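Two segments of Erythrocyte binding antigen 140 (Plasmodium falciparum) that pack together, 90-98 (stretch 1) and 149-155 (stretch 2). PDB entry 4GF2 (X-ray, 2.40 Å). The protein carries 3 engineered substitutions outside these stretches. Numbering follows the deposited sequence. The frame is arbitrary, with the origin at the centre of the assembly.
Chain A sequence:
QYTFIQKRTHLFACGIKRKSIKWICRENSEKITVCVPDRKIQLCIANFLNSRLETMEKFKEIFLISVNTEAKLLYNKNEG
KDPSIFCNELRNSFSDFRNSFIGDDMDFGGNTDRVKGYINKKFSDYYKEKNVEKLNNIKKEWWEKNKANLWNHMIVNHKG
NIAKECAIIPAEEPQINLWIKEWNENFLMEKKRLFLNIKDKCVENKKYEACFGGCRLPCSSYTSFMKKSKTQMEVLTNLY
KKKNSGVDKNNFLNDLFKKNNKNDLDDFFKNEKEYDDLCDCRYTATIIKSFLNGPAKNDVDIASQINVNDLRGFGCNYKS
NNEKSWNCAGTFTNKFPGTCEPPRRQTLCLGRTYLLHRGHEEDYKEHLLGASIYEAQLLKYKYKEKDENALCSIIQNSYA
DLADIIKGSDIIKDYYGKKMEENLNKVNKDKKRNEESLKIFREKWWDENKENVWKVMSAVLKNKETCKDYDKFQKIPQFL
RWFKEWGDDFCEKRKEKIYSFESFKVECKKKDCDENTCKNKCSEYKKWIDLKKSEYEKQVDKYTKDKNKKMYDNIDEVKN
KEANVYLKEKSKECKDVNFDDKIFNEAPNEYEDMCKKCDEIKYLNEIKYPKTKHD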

ATOM      1  N   LEU A  90     -24.297  -5.030  30.576  1.00 32.79           N
ATOM      2  CA  LEU A  90     -25.238  -5.670  31.490  1.00 33.27           C
ATOM      3  C   LEU A  90     -26.514  -6.001  30.736  1.00 31.88           C
ATOM      4  O   LEU A  90     -27.002  -7.129  30.767  1.00 33.16           O
ATOM      5  N   ARG A  91     -27.046  -4.994  30.055  1.00 30.99           N
ATOM      6  CA  ARG A  91     -28.317  -5.113  29.368  1.00 33.43           C
ATOM      7  C   ARG A  91     -28.216  -6.112  28.224  1.00 34.77           C
ATOM      8  O   ARG A  91     -29.082  -6.974  28.059  1.00 37.79           O
ATOM      9  N   ASN A  92     -27.150  -6.004  27.440  1.00 32.98           N
ATOM     10  CA  ASN A  92     -27.001  -6.852  26.265  1.00 33.10           C
ATOM     11  C   ASN A  92     -26.755  -8.304  26.631  1.00 33.91           C
ATOM     12  O   ASN A  92     -27.148  -9.207  25.898  1.00 35.30           O
ATOM     13  N   SER A  93     -26.115  -8.534  27.769  1.00 33.39           N
ATOM     14  CA  SER A  93     -25.914  -9.901  28.222  1.00 34.60           C
ATOM     15  C   SER A  93     -27.213 -10.483  28.751  1.00 36.29           C
ATOM     16  O   SER A  93     -27.488 -11.665  28.550  1.00 37.54           O
ATOM     17  N   PHE A  94     -28.017  -9.660  29.421  1.00 36.91           N
ATOM     18  CA  PHE A  94     -29.313 -10.124  29.902  1.00 38.46           C
ATOM     19  C   PHE A  94     -30.164 -10.573  28.720  1.00 39.45           C
ATOM     20  O   PHE A  94     -30.863 -11.584  28.783  1.00 40.46           O
ATOM     21  N   SER A  95     -30.092  -9.812  27.636  1.00 38.43           N
ATOM     22  CA  SER A  95     -30.873 -10.112  26.450  1.00 38.23           C
ATOM     23  C   SER A  95     -30.418 -11.419  25.812  1.00 40.93           C
ATOM     24  O   SER A  95     -31.236 -12.181  25.305  1.00 44.75           O
ATOM     25  N   ASP A  96     -29.113 -11.678  25.840  1.00 39.42           N
ATOM     26  CA  ASP A  96     -28.575 -12.915  25.278  1.00 41.14           C
ATOM     27  C   ASP A  96     -28.948 -14.122  26.133  1.00 42.14           C
ATOM     28  O   ASP A  96     -29.165 -15.213  25.606  1.00 47.78           O
ATOM     29  N   PHE A  97     -29.024 -13.932  27.448  1.00 36.97           N
ATOM     30  CA  PHE A  97     -29.541 -14.984  28.320  1.00 38.00           C
ATOM     31  C   PHE A  97     -30.946 -15.362  27.866  1.00 40.39           C
ATOM     32  O   PHE A  97     -31.286 -16.543  27.779  1.00 42.25           O
ATOM     33  N   ARG A  98     -31.756 -14.349  27.568  1.00 41.43           N
ATOM     34  CA  ARG A  98     -33.125 -14.570  27.118  1.00 44.02           C
ATOM     35  C   ARG A  98     -33.158 -15.262  25.763  1.00 44.37           C
ATOM     36  O   ARG A  98     -33.823 -16.284  25.588  1.00 46.31           O
ATOM     37  N   ASN A 149     -37.459 -11.175  38.059  1.00 45.57           N
ATOM     38  CA  ASN A 149     -36.612 -11.594  39.167  1.00 48.21           C
ATOM     39  C   ASN A 149     -35.167 -11.829  38.728  1.00 46.27           C
ATOM     40  O   ASN A 149     -34.229 -11.506  39.459  1.00 49.55           O
ATOM     41  N   LEU A 150     -34.987 -12.381  37.535  1.00 41.94           N
ATOM     42  CA  LEU A 150     -33.650 -12.624  37.004  1.00 40.15           C
ATOM     43  C   LEU A 150     -32.898 -11.311  36.773  1.00 38.92           C
ATOM     44  O   LEU A 150     -31.720 -11.188  37.113  1.00 38.16           O
ATOM     45  N   TRP A 151     -33.578 -10.331  36.190  1.00 39.35           N
ATOM     46  CA  TRP A 151     -32.964  -9.034  35.939  1.00 38.28           C
ATOM     47  C   TRP A 151     -32.593  -8.370  37.257  1.00 40.90           C
ATOM     48  O   TRP A 151     -31.446  -7.972  37.465  1.00 42.50           O
ATOM     49  N   ASN A 152     -33.569  -8.261  38.150  1.00 40.92           N
ATOM     50  CA  ASN A 152     -33.346  -7.635  39.444  1.00 40.64           C
ATOM     51  C   ASN A 152     -32.146  -8.220  40.176  1.00 41.06           C
ATOM     52  O   ASN A 152     -31.349  -7.483  40.754  1.00 41.88           O
ATOM     53  N   HIS A 153     -32.015  -9.542  40.143  1.00 40.93           N
ATOM     54  CA  HIS A 153     -30.936 -10.206  40.861  1.00 40.05           C
ATOM     55  C   HIS A 153     -29.616 -10.039  40.122  1.00 37.74           C
ATOM     56  O   HIS A 153     -28.541 -10.009  40.733  1.00 39.05           O
ATOM     57  N   MET A 154     -29.699  -9.921  38.802  1.00 34.82           N
ATOM     58  CA  MET A 154     -28.506  -9.722  37.985  1.00 34.64           C
ATOM     59  C   MET A 154     -27.807  -8.414  38.340  1.00 33.60           C
ATOM     60  O   MET A 154     -26.581  -8.342  38.354  1.00 32.93           O
ATOM     61  N   ILE A 155     -28.583  -7.378  38.632  1.00 35.08           N
ATOM     62  CA  ILE A 155     -27.997  -6.064  38.867  1.00 37.00           C
ATOM     63  C   ILE A 155     -28.005  -5.664  40.338  1.00 39.03           C
ATOM     64  O   ILE A 155     -27.587  -4.557  40.676  1.00 39.45           O
TER

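The most unusual feature of this contact is that two helices whose axes come no closer than 11.3 Å are joined without a single hydrogen bond between them, by an edge-to-face aromatic pair and one fully extended methionine. The helices run roughly antiparallel, at 143°, and large side chains, Phe94, Trp151 and Met154, occupy much of the space between them. In backbone register, Phe94 lies across from Trp151, and Leu90 across from Ile155.

Phe94 points toward the second helix with chi1 t and chi2 at 76°. Trp151 leaves its own helix sideways, chi1 also t and chi2 at -112°, which swings the indole across the gap. Its edge meets the face of the Phe94 ring: the phenyl and the six-membered indole ring have centroids 5.2 Å apart and planes at 68°, and Phe94 CG lies 3.6 Å from Trp151 CE3. One side of the phenyl lies against the other backbone, with Phe94 CE1 3.6 Å from Trp151 N and 4.2 Å from Leu150 CB. Leu150, in the m, t rotamer, thus adds an apolar surface beside the aromatic pair.

All three chi angles of Met154 are t, so the chain extends straight toward stretch 1. Its SD is 3.8 Å from Phe94 CB and sits obliquely to the phenyl ring, 5.2 Å from the centroid. The terminal methyl goes deeper: Met154 CE is 3.5 Å from Leu90 O, 4.0 Å from Leu90 CD2 and 4.2 Å from Ser93 CB, and it meets the edge of the Phe97 ring at CE2, 4.4 Å away. Phe97 points toward stretch 2 with chi1 m. The Leu90 carbonyl already accepts the helical hydrogen bond from Phe94 N (3.0 Å to Leu90 O), so a methyl can lie against it without depriving it of that partner.

Leu90, chi1 m and chi2 t, points toward stretch 2. Leu90 CD2 packs on Met154 CE, and Leu90 CD1 comes within 4.3 Å of Ile155 CG2; Ile155, pointing sideways, has chi1 p and chi2 t. The Arg91 CA-to-CB bond points away, yet its aliphatic portion still borders the indole, Arg91 CG lying 4.1 Å from Trp151 CH2. The guanidinium nitrogens find hydrogen-bonding partners elsewhere in the structure, as do Trp151 NE1 and Ser93 OG.

The rule to read here is economical: where helices stand far apart, large apolar side chains bridge the space, and the polar groups beside them are satisfied without pairing across it.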

ATOM      1  CB  LEU A  90     -25.587  -4.752  32.664  1.00 35.91           C
ATOM      2  CG  LEU A  90     -24.676  -4.761  33.889  1.00 37.87           C
ATOM      3  CD1 LEU A  90     -25.122  -3.679  34.843  1.00 38.63           C
ATOM      4  CD2 LEU A  90     -24.679  -6.118  34.587  1.00 39.64           C
ATOM      5  CB  ARG A  91     -28.762  -3.742  28.845  1.00 35.97           C
ATOM      6  CG  ARG A  91     -28.874  -2.677  29.936  1.00 36.69           C
ATOM      7  CD  ARG A  91     -29.119  -1.287  29.365  1.00 39.06           C
ATOM      8  NE  ARG A  91     -30.442  -1.180  28.757  1.00 41.15           N
ATOM      9  CZ  ARG A  91     -31.568  -1.007  29.442  1.00 42.86           C
ATOM     10  NH1 ARG A  91     -31.548  -0.921  30.770  1.00 41.44           N
ATOM     11  NH2 ARG A  91     -32.722  -0.928  28.799  1.00 46.24           N
ATOM     12  CB  ASN A  92     -25.889  -6.327  25.365  1.00 33.16           C
ATOM     13  CG  ASN A  92     -26.275  -5.047  24.674  1.00 34.86           C
ATOM     14  OD1 ASN A  92     -27.454  -4.703  24.609  1.00 36.43           O
ATOM     15  ND2 ASN A  92     -25.291  -4.332  24.148  1.00 34.96           N
ATOM     16  CB  SER A  93     -24.813  -9.985  29.274  1.00 34.66           C
ATOM     17  OG  SER A  93     -23.552 -10.122  28.647  1.00 36.31           O
ATOM     18  CB  PHE A  94     -30.045  -9.032  30.677  1.00 38.40           C
ATOM     19  CG  PHE A  94     -31.410  -9.445  31.159  1.00 37.98           C
ATOM     20  CD1 PHE A  94     -31.550 -10.283  32.251  1.00 36.62           C
ATOM     21  CD2 PHE A  94     -32.551  -8.996  30.519  1.00 38.48           C
ATOM     22  CE1 PHE A  94     -32.796 -10.664  32.696  1.00 36.50           C
ATOM     23  CE2 PHE A  94     -33.803  -9.376  30.961  1.00 38.26           C
ATOM     24  CZ  PHE A  94     -33.924 -10.206  32.054  1.00 37.76           C
ATOM     25  CB  SER A  95     -30.761  -8.969  25.445  1.00 36.20           C
ATOM     26  OG  SER A  95     -31.217  -7.761  26.019  1.00 34.81           O
ATOM     27  CB  ASP A  96     -27.059 -12.828  25.107  1.00 41.40           C
ATOM     28  CG  ASP A  96     -26.657 -12.081  23.850  1.00 42.73           C
ATOM     29  OD1 ASP A  96     -27.403 -12.155  22.855  1.00 43.91           O
ATOM     30  OD2 ASP A  96     -25.596 -11.421  23.856  1.00 42.21           O
ATOM     31  CB  PHE A  97     -29.575 -14.542  29.786  1.00 38.18           C
ATOM     32  CG  PHE A  97     -28.256 -14.680  30.500  1.00 38.80           C
ATOM     33  CD1 PHE A  97     -27.636 -15.913  30.605  1.00 40.45           C
ATOM     34  CD2 PHE A  97     -27.649 -13.577  31.088  1.00 37.86           C
ATOM     35  CE1 PHE A  97     -26.423 -16.041  31.268  1.00 40.02           C
ATOM     36  CE2 PHE A  97     -26.444 -13.701  31.752  1.00 37.60           C
ATOM     37  CZ  PHE A  97     -25.829 -14.934  31.841  1.00 38.49           C
ATOM     38  CB  ARG A  98     -33.867 -13.239  27.009  1.00 45.32           C
ATOM     39  CG  ARG A  98     -35.260 -13.355  26.401  1.00 48.25           C
ATOM     40  CD  ARG A  98     -35.905 -11.991  26.249  1.00 49.09           C
ATOM     41  NE  ARG A  98     -37.227 -12.076  25.637  1.00 52.29           N
ATOM     42  CZ  ARG A  98     -37.475 -11.948  24.334  1.00 55.03           C
ATOM     43  NH1 ARG A  98     -36.495 -11.719  23.470  1.00 57.19           N
ATOM     44  NH2 ARG A  98     -38.719 -12.045  23.892  1.00 55.77           N
ATOM     45  CB  ASN A 149     -37.185 -12.849  39.826  1.00 54.68           C
ATOM     46  CG  ASN A 149     -36.280 -13.407  40.903  1.00 61.78           C
ATOM     47  OD1 ASN A 149     -35.984 -14.601  40.924  1.00 64.78           O
ATOM     48  ND2 ASN A 149     -35.822 -12.540  41.800  1.00 64.41           N
ATOM     49  CB  LEU A 150     -33.730 -13.421  35.700  1.00 40.60           C
ATOM     50  CG  LEU A 150     -34.073 -14.908  35.828  1.00 43.43           C
ATOM     51  CD1 LEU A 150     -34.357 -15.513  34.465  1.00 43.99           C
ATOM     52  CD2 LEU A 150     -32.942 -15.658  36.505  1.00 44.38           C
ATOM     53  CB  TRP A 151     -33.916  -8.136  35.154  1.00 36.14           C
ATOM     54  CG  TRP A 151     -33.477  -6.707  35.086  1.00 35.02           C
ATOM     55  CD1 TRP A 151     -34.084  -5.636  35.676  1.00 35.21           C
ATOM     56  CD2 TRP A 151     -32.340  -6.189  34.388  1.00 35.05           C
ATOM     57  NE1 TRP A 151     -33.396  -4.485  35.385  1.00 34.92           N
ATOM     58  CE2 TRP A 151     -32.320  -4.795  34.597  1.00 34.30           C
ATOM     59  CE3 TRP A 151     -31.333  -6.768  33.609  1.00 36.31           C
ATOM     60  CZ2 TRP A 151     -31.337  -3.971  34.055  1.00 33.90           C
ATOM     61  CZ3 TRP A 151     -30.354  -5.949  33.072  1.00 36.53           C
ATOM     62  CH2 TRP A 151     -30.363  -4.567  33.298  1.00 35.26           C
ATOM     63  CB  ASN A 152     -34.596  -7.752  40.312  1.00 42.24           C
ATOM     64  CG  ASN A 152     -35.680  -6.784  39.894  1.00 44.97           C
ATOM     65  OD1 ASN A 152     -35.401  -5.759  39.273  1.00 46.94           O
ATOM     66  ND2 ASN A 152     -36.924  -7.098  40.237  1.00 47.04           N
ATOM     67  CB  HIS A 153     -31.249 -11.688  41.051  1.00 40.61           C
ATOM     68  CG  HIS A 153     -30.183 -12.434  41.786  1.00 41.91           C
ATOM     69  ND1 HIS A 153     -29.938 -12.252  43.130  1.00 43.55           N
ATOM     70  CD2 HIS A 153     -29.290 -13.362  41.364  1.00 41.94           C
ATOM     71  CE1 HIS A 153     -28.943 -13.036  43.505  1.00 44.72           C
ATOM     72  NE2 HIS A 153     -28.533 -13.721  42.453  1.00 43.80           N
ATOM     73  CB  MET A 154     -28.863  -9.719  36.494  1.00 36.18           C
ATOM     74  CG  MET A 154     -27.667  -9.459  35.596  1.00 37.40           C
ATOM     75  SD  MET A 154     -28.021  -9.597  33.835  1.00 33.16           S
ATOM     76  CE  MET A 154     -26.357  -9.516  33.187  1.00 27.77           C
ATOM     77  CB  ILE A 155     -28.727  -4.972  38.060  1.00 37.88           C
ATOM     78  CG1 ILE A 155     -30.166  -4.813  38.553  1.00 39.38           C
ATOM     79  CG2 ILE A 155     -28.695  -5.302  36.578  1.00 37.34           C
ATOM     80  CD1 ILE A 155     -30.899  -3.659  37.918  1.00 39.75           C
TER